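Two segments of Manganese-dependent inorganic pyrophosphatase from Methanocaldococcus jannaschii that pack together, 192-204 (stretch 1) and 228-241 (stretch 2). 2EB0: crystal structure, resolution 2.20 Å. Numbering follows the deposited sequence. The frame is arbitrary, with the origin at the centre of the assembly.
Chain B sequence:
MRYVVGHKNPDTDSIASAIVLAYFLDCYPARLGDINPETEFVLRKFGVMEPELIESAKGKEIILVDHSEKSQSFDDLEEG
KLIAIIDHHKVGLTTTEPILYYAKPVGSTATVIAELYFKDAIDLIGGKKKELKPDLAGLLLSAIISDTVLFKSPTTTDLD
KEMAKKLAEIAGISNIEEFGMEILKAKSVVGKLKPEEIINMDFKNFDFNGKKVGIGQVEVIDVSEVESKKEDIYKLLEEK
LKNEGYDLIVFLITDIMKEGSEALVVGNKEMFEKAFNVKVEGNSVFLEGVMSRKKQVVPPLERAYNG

Stretch 1 (192-204) KLKPEEIINMDFK
Stretch 2 228-241: SKKEDIYKLLEEKL

A helix that begins at Pro195 and a longer one that runs through Leu241 and on beyond the stretch have N-to-C directions 61° apart (signed crossing angle -61°), their axes 9.4 Å apart at closest approach. Register is set near the start of both: Pro195 CA lies 5.2 Å from Ile233 CA. Together the stretches bury 599 Å². Backbone i to i+4 bonds define each helix, for example Ile199 N to Pro195 O (3.1 Å) and Leu237 N to Ile233 O (2.9 Å). Lys194 (phi/psi -69/147) occupies the N-cap position of the first helix, and its N donates to Glu197 OE1 at 2.8 Å with an N-H...acceptor angle of 151°, so the Glu197 side chain (chi1 m, chi2 t) folds back over the helix start.

Apolar packing makes up most of the contact. Pro195, at phi/psi -36/-51 with a C-gamma exo ring, points toward the second helix; its CB lies 4.0 Å from Ile233 CG1 and 3.8 Å from Leu236 CD1. One turn on, Ile199 (chi1 -79°, chi2 t) also points toward it. Its CD1 reaches 3.6 Å from both Leu236 CB and Leu237 CD2, while its CG1 is 3.9 Å from Ile233 CG2. That CD1 is also 3.6 Å from the backbone Ile233 O, evidence that the methyl sits directly against the opposing helix. Ile198 (m, t) adds its CG2 at 4.1 Å from Ile233 CD1. Ile233, Leu236 and Leu237 all adopt m, t rotamers.

The direct hydrogen bond across the stretches comes from Lys229. With chi1 at m and chi2 to chi4 all t, its extended chain carries NZ to Leu193 O at 2.7 Å; NZ is also 3.2 Å from Lys192 O. The aliphatic part joins the apolar packing, Lys229 CD lying 4.0 Å from Ile198 CD1.

Aromatic contacts close the far end. Phe203 (phi/psi -96/128, chi1 -157°, chi2 95°) receives Lys240 over one face: CE is 3.7 Å from the ring centroid, a CH-pi contact, and NZ is 4.8 Å from it, a cation-pi contact, each 16° off the ring normal. Lys240 reaches this position with chi1 to chi3 t and chi4 p. Leu237 CD2 approaches Phe203 CE1 obliquely at 4.2 Å.

A water-mediated link runs alongside. The water donates to Asn200 OD1 at 2.7 Å and accepts from Lys240 NZ at 2.7 Å, spanning the 4.4 Å between OD1 and NZ. Asn200 (chi1 m, chi2 -43°) also donates weakly from ND2 to Glu196 OE2 (2.7 Å, 121°).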

# COMPACT_ATOMS: atom_id res chain seq x y z
N LYS B 192 30.57 8.49 17.91
CA LYS B 192 31.50 9.51 18.40
C LYS B 192 30.81 10.83 18.72
O LYS B 192 31.40 11.68 19.38
CB LYS B 192 32.59 9.78 17.36
CG LYS B 192 33.53 8.62 17.09
CD LYS B 192 34.39 8.93 15.87
CE LYS B 192 35.38 7.83 15.59
NZ LYS B 192 36.39 7.73 16.68
N LEU B 193 29.59 11.01 18.24
CA LEU B 193 28.86 12.25 18.46
C LEU B 193 28.26 12.36 19.86
O LEU B 193 28.19 11.37 20.59
CB LEU B 193 27.75 12.38 17.41
CG LEU B 193 28.20 12.14 15.96
CD1 LEU B 193 26.99 12.22 15.04
CD2 LEU B 193 29.27 13.16 15.56
N LYS B 194 27.84 13.56 20.23
CA LYS B 194 27.26 13.79 21.54
C LYS B 194 25.89 13.11 21.66
O LYS B 194 25.14 13.00 20.67
CB LYS B 194 27.13 15.29 21.79
CG LYS B 194 28.47 16.00 21.94
CD LYS B 194 28.36 17.51 21.77
CE LYS B 194 28.01 17.88 20.34
NZ LYS B 194 28.05 19.35 20.11
N PRO B 195 25.53 12.64 22.87
CA PRO B 195 24.26 11.96 23.13
C PRO B 195 23.06 12.50 22.36
O PRO B 195 22.34 11.73 21.72
CB PRO B 195 24.11 12.12 24.64
CG PRO B 195 25.54 11.87 25.08
CD PRO B 195 26.35 12.71 24.10
N GLU B 196 22.84 13.81 22.41
CA GLU B 196 21.72 14.41 21.70
C GLU B 196 21.75 14.12 20.19
O GLU B 196 20.72 13.80 19.59
CB GLU B 196 21.71 15.92 21.93
CG GLU B 196 20.50 16.62 21.32
CD GLU B 196 19.19 16.18 21.96
OE1 GLU B 196 19.00 16.42 23.17
OE2 GLU B 196 18.36 15.59 21.24
N GLU B 197 22.93 14.23 19.58
CA GLU B 197 23.08 13.98 18.14
C GLU B 197 22.81 12.52 17.78
O GLU B 197 22.19 12.22 16.75
CB GLU B 197 24.49 14.37 17.69
CG GLU B 197 24.82 15.84 17.90
CD GLU B 197 26.29 16.14 17.66
OE1 GLU B 197 27.14 15.66 18.44
OE2 GLU B 197 26.59 16.84 16.67
N ILE B 198 23.27 11.61 18.63
CA ILE B 198 23.07 10.18 18.42
C ILE B 198 21.59 9.84 18.46
O ILE B 198 21.11 8.98 17.72
CB ILE B 198 23.80 9.38 19.51
CG1 ILE B 198 25.31 9.57 19.34
CG2 ILE B 198 23.42 7.92 19.42
CD1 ILE B 198 26.12 8.96 20.43
N ILE B 199 20.86 10.51 19.34
CA ILE B 199 19.44 10.27 19.49
C ILE B 199 18.63 10.73 18.28
O ILE B 199 17.77 10.00 17.79
CB ILE B 199 18.91 10.97 20.75
CG1 ILE B 199 19.26 10.13 21.98
CG2 ILE B 199 17.40 11.19 20.65
CD1 ILE B 199 18.94 10.80 23.28
N ASN B 200 18.91 11.93 17.80
CA ASN B 200 18.16 12.48 16.68
C ASN B 200 18.61 12.02 15.30
O ASN B 200 17.85 12.13 14.34
CB ASN B 200 18.19 14.01 16.74
CG ASN B 200 17.49 14.55 17.97
OD1 ASN B 200 16.42 14.08 18.35
ND2 ASN B 200 18.08 15.56 18.59
N MET B 201 19.82 11.51 15.19
CA MET B 201 20.34 11.08 13.90
C MET B 201 19.42 10.14 13.14
O MET B 201 19.22 10.30 11.94
CB MET B 201 21.71 10.43 14.08
CG MET B 201 22.49 10.29 12.77
SD MET B 201 22.83 11.89 11.99
CE MET B 201 24.21 12.44 12.99
N ASP B 202 18.85 9.16 13.83
CA ASP B 202 17.99 8.19 13.15
C ASP B 202 16.78 7.79 13.99
O ASP B 202 16.52 6.61 14.19
CB ASP B 202 18.82 6.96 12.77
CG ASP B 202 18.02 5.92 12.01
OD1 ASP B 202 17.22 6.31 11.12
OD2 ASP B 202 18.19 4.72 12.28
N PHE B 203 16.04 8.78 14.46
CA PHE B 203 14.87 8.54 15.29
C PHE B 203 13.61 8.55 14.43
O PHE B 203 13.37 9.50 13.69
CB PHE B 203 14.77 9.62 16.37
CG PHE B 203 13.98 9.20 17.56
CD1 PHE B 203 14.62 8.68 18.68
CD2 PHE B 203 12.59 9.31 17.56
CE1 PHE B 203 13.88 8.27 19.79
CE2 PHE B 203 11.85 8.90 18.67
CZ PHE B 203 12.49 8.37 19.79
N LYS B 204 12.81 7.50 14.55
CA LYS B 204 11.56 7.40 13.79
C LYS B 204 10.37 7.42 14.74
O LYS B 204 10.41 6.81 15.81
CB LYS B 204 11.54 6.09 12.98
CG LYS B 204 12.39 6.11 11.74
CD LYS B 204 11.51 6.16 10.49
CE LYS B 204 12.35 6.25 9.22
NZ LYS B 204 13.26 5.08 9.06
N SER B 228 29.38 4.03 26.79
CA SER B 228 29.87 5.01 27.74
C SER B 228 28.99 6.26 27.74
O SER B 228 29.19 7.17 28.55
CB SER B 228 31.32 5.40 27.41
OG SER B 228 31.41 6.05 26.15
N LYS B 229 28.03 6.31 26.83
CA LYS B 229 27.11 7.43 26.72
C LYS B 229 25.69 6.95 26.97
O LYS B 229 24.75 7.74 27.02
CB LYS B 229 27.20 8.05 25.32
CG LYS B 229 28.57 8.62 24.99
CD LYS B 229 28.63 9.08 23.53
CE LYS B 229 30.02 9.59 23.16
NZ LYS B 229 30.14 9.87 21.70
N LYS B 230 25.54 5.64 27.14
CA LYS B 230 24.24 5.00 27.39
C LYS B 230 23.41 5.72 28.46
O LYS B 230 22.23 6.00 28.26
CB LYS B 230 24.45 3.54 27.80
CG LYS B 230 23.22 2.65 27.68
CD LYS B 230 23.42 1.30 28.35
CE LYS B 230 24.67 0.58 27.86
NZ LYS B 230 24.64 0.28 26.40
N GLU B 231 24.05 6.01 29.58
CA GLU B 231 23.42 6.69 30.71
C GLU B 231 22.85 8.04 30.28
O GLU B 231 21.65 8.30 30.42
CB GLU B 231 24.44 6.89 31.83
CG GLU B 231 23.93 7.63 33.04
CD GLU B 231 25.01 7.81 34.10
OE1 GLU B 231 24.73 8.43 35.14
OE2 GLU B 231 26.14 7.32 33.88
N ASP B 232 23.71 8.90 29.74
CA ASP B 232 23.27 10.22 29.30
C ASP B 232 22.19 10.11 28.25
O ASP B 232 21.23 10.89 28.25
CB ASP B 232 24.46 11.02 28.75
CG ASP B 232 25.50 11.31 29.80
OD1 ASP B 232 25.13 11.78 30.90
OD2 ASP B 232 26.70 11.08 29.53
N ILE B 233 22.34 9.14 27.34
CA ILE B 233 21.35 8.94 26.27
C ILE B 233 19.99 8.59 26.88
O ILE B 233 18.96 9.11 26.45
CB ILE B 233 21.78 7.80 25.30
CG1 ILE B 233 22.97 8.27 24.45
CG2 ILE B 233 20.62 7.42 24.39
CD1 ILE B 233 23.50 7.23 23.49
N TYR B 234 19.99 7.72 27.89
CA TYR B 234 18.75 7.32 28.54
C TYR B 234 18.04 8.51 29.19
O TYR B 234 16.83 8.68 29.04
CB TYR B 234 19.00 6.25 29.60
CG TYR B 234 17.72 5.57 30.04
CD1 TYR B 234 17.09 4.63 29.21
CD2 TYR B 234 17.10 5.91 31.25
CE1 TYR B 234 15.88 4.05 29.57
CE2 TYR B 234 15.89 5.33 31.61
CZ TYR B 234 15.28 4.41 30.77
OH TYR B 234 14.08 3.84 31.12
N LYS B 235 18.80 9.32 29.92
CA LYS B 235 18.23 10.49 30.57
C LYS B 235 17.53 11.36 29.53
O LYS B 235 16.37 11.74 29.71
CB LYS B 235 19.32 11.30 31.27
CG LYS B 235 18.79 12.50 32.05
CD LYS B 235 19.90 13.36 32.65
CE LYS B 235 20.67 12.62 33.73
NZ LYS B 235 21.74 13.48 34.31
N LEU B 236 18.23 11.65 28.43
CA LEU B 236 17.64 12.46 27.38
C LEU B 236 16.38 11.81 26.82
O LEU B 236 15.39 12.50 26.52
CB LEU B 236 18.66 12.71 26.26
CG LEU B 236 19.84 13.65 26.60
CD1 LEU B 236 20.79 13.75 25.42
CD2 LEU B 236 19.32 15.03 26.95
N LEU B 237 16.38 10.49 26.69
CA LEU B 237 15.21 9.80 26.17
C LEU B 237 14.04 9.90 27.15
O LEU B 237 12.87 9.89 26.74
CB LEU B 237 15.54 8.34 25.85
CG LEU B 237 16.54 8.08 24.71
CD1 LEU B 237 16.69 6.58 24.50
CD2 LEU B 237 16.06 8.72 23.41
N GLU B 238 14.35 9.99 28.44
CA GLU B 238 13.31 10.10 29.46
C GLU B 238 12.65 11.46 29.35
O GLU B 238 11.44 11.58 29.54
CB GLU B 238 13.91 9.93 30.86
CG GLU B 238 14.31 8.50 31.18
CD GLU B 238 14.79 8.33 32.61
OE1 GLU B 238 15.82 8.93 32.98
OE2 GLU B 238 14.13 7.60 33.38
N GLU B 239 13.46 12.46 29.03
CA GLU B 239 12.99 13.83 28.86
C GLU B 239 12.16 13.95 27.59
O GLU B 239 11.12 14.60 27.58
CB GLU B 239 14.18 14.80 28.79
CG GLU B 239 14.90 15.00 30.11
CD GLU B 239 14.06 15.76 31.12
OE1 GLU B 239 14.52 15.94 32.27
OE2 GLU B 239 12.94 16.19 30.77
N LYS B 240 12.65 13.33 26.52
CA LYS B 240 11.96 13.36 25.24
C LYS B 240 10.59 12.71 25.38
O LYS B 240 9.60 13.18 24.82
CB LYS B 240 12.78 12.61 24.19
CG LYS B 240 12.18 12.62 22.81
CD LYS B 240 13.10 11.93 21.79
CE LYS B 240 12.52 11.98 20.39
NZ LYS B 240 12.38 13.38 19.91
N LEU B 241 10.55 11.62 26.14
CA LEU B 241 9.32 10.87 26.36
C LEU B 241 8.16 11.73 26.90
O LEU B 241 7.12 11.85 26.26
CB LEU B 241 9.58 9.70 27.31
CG LEU B 241 8.35 8.87 27.70
CD1 LEU B 241 8.08 7.80 26.65
CD2 LEU B 241 8.58 8.23 29.06
O HOH W 1 14.68 14.75 20.34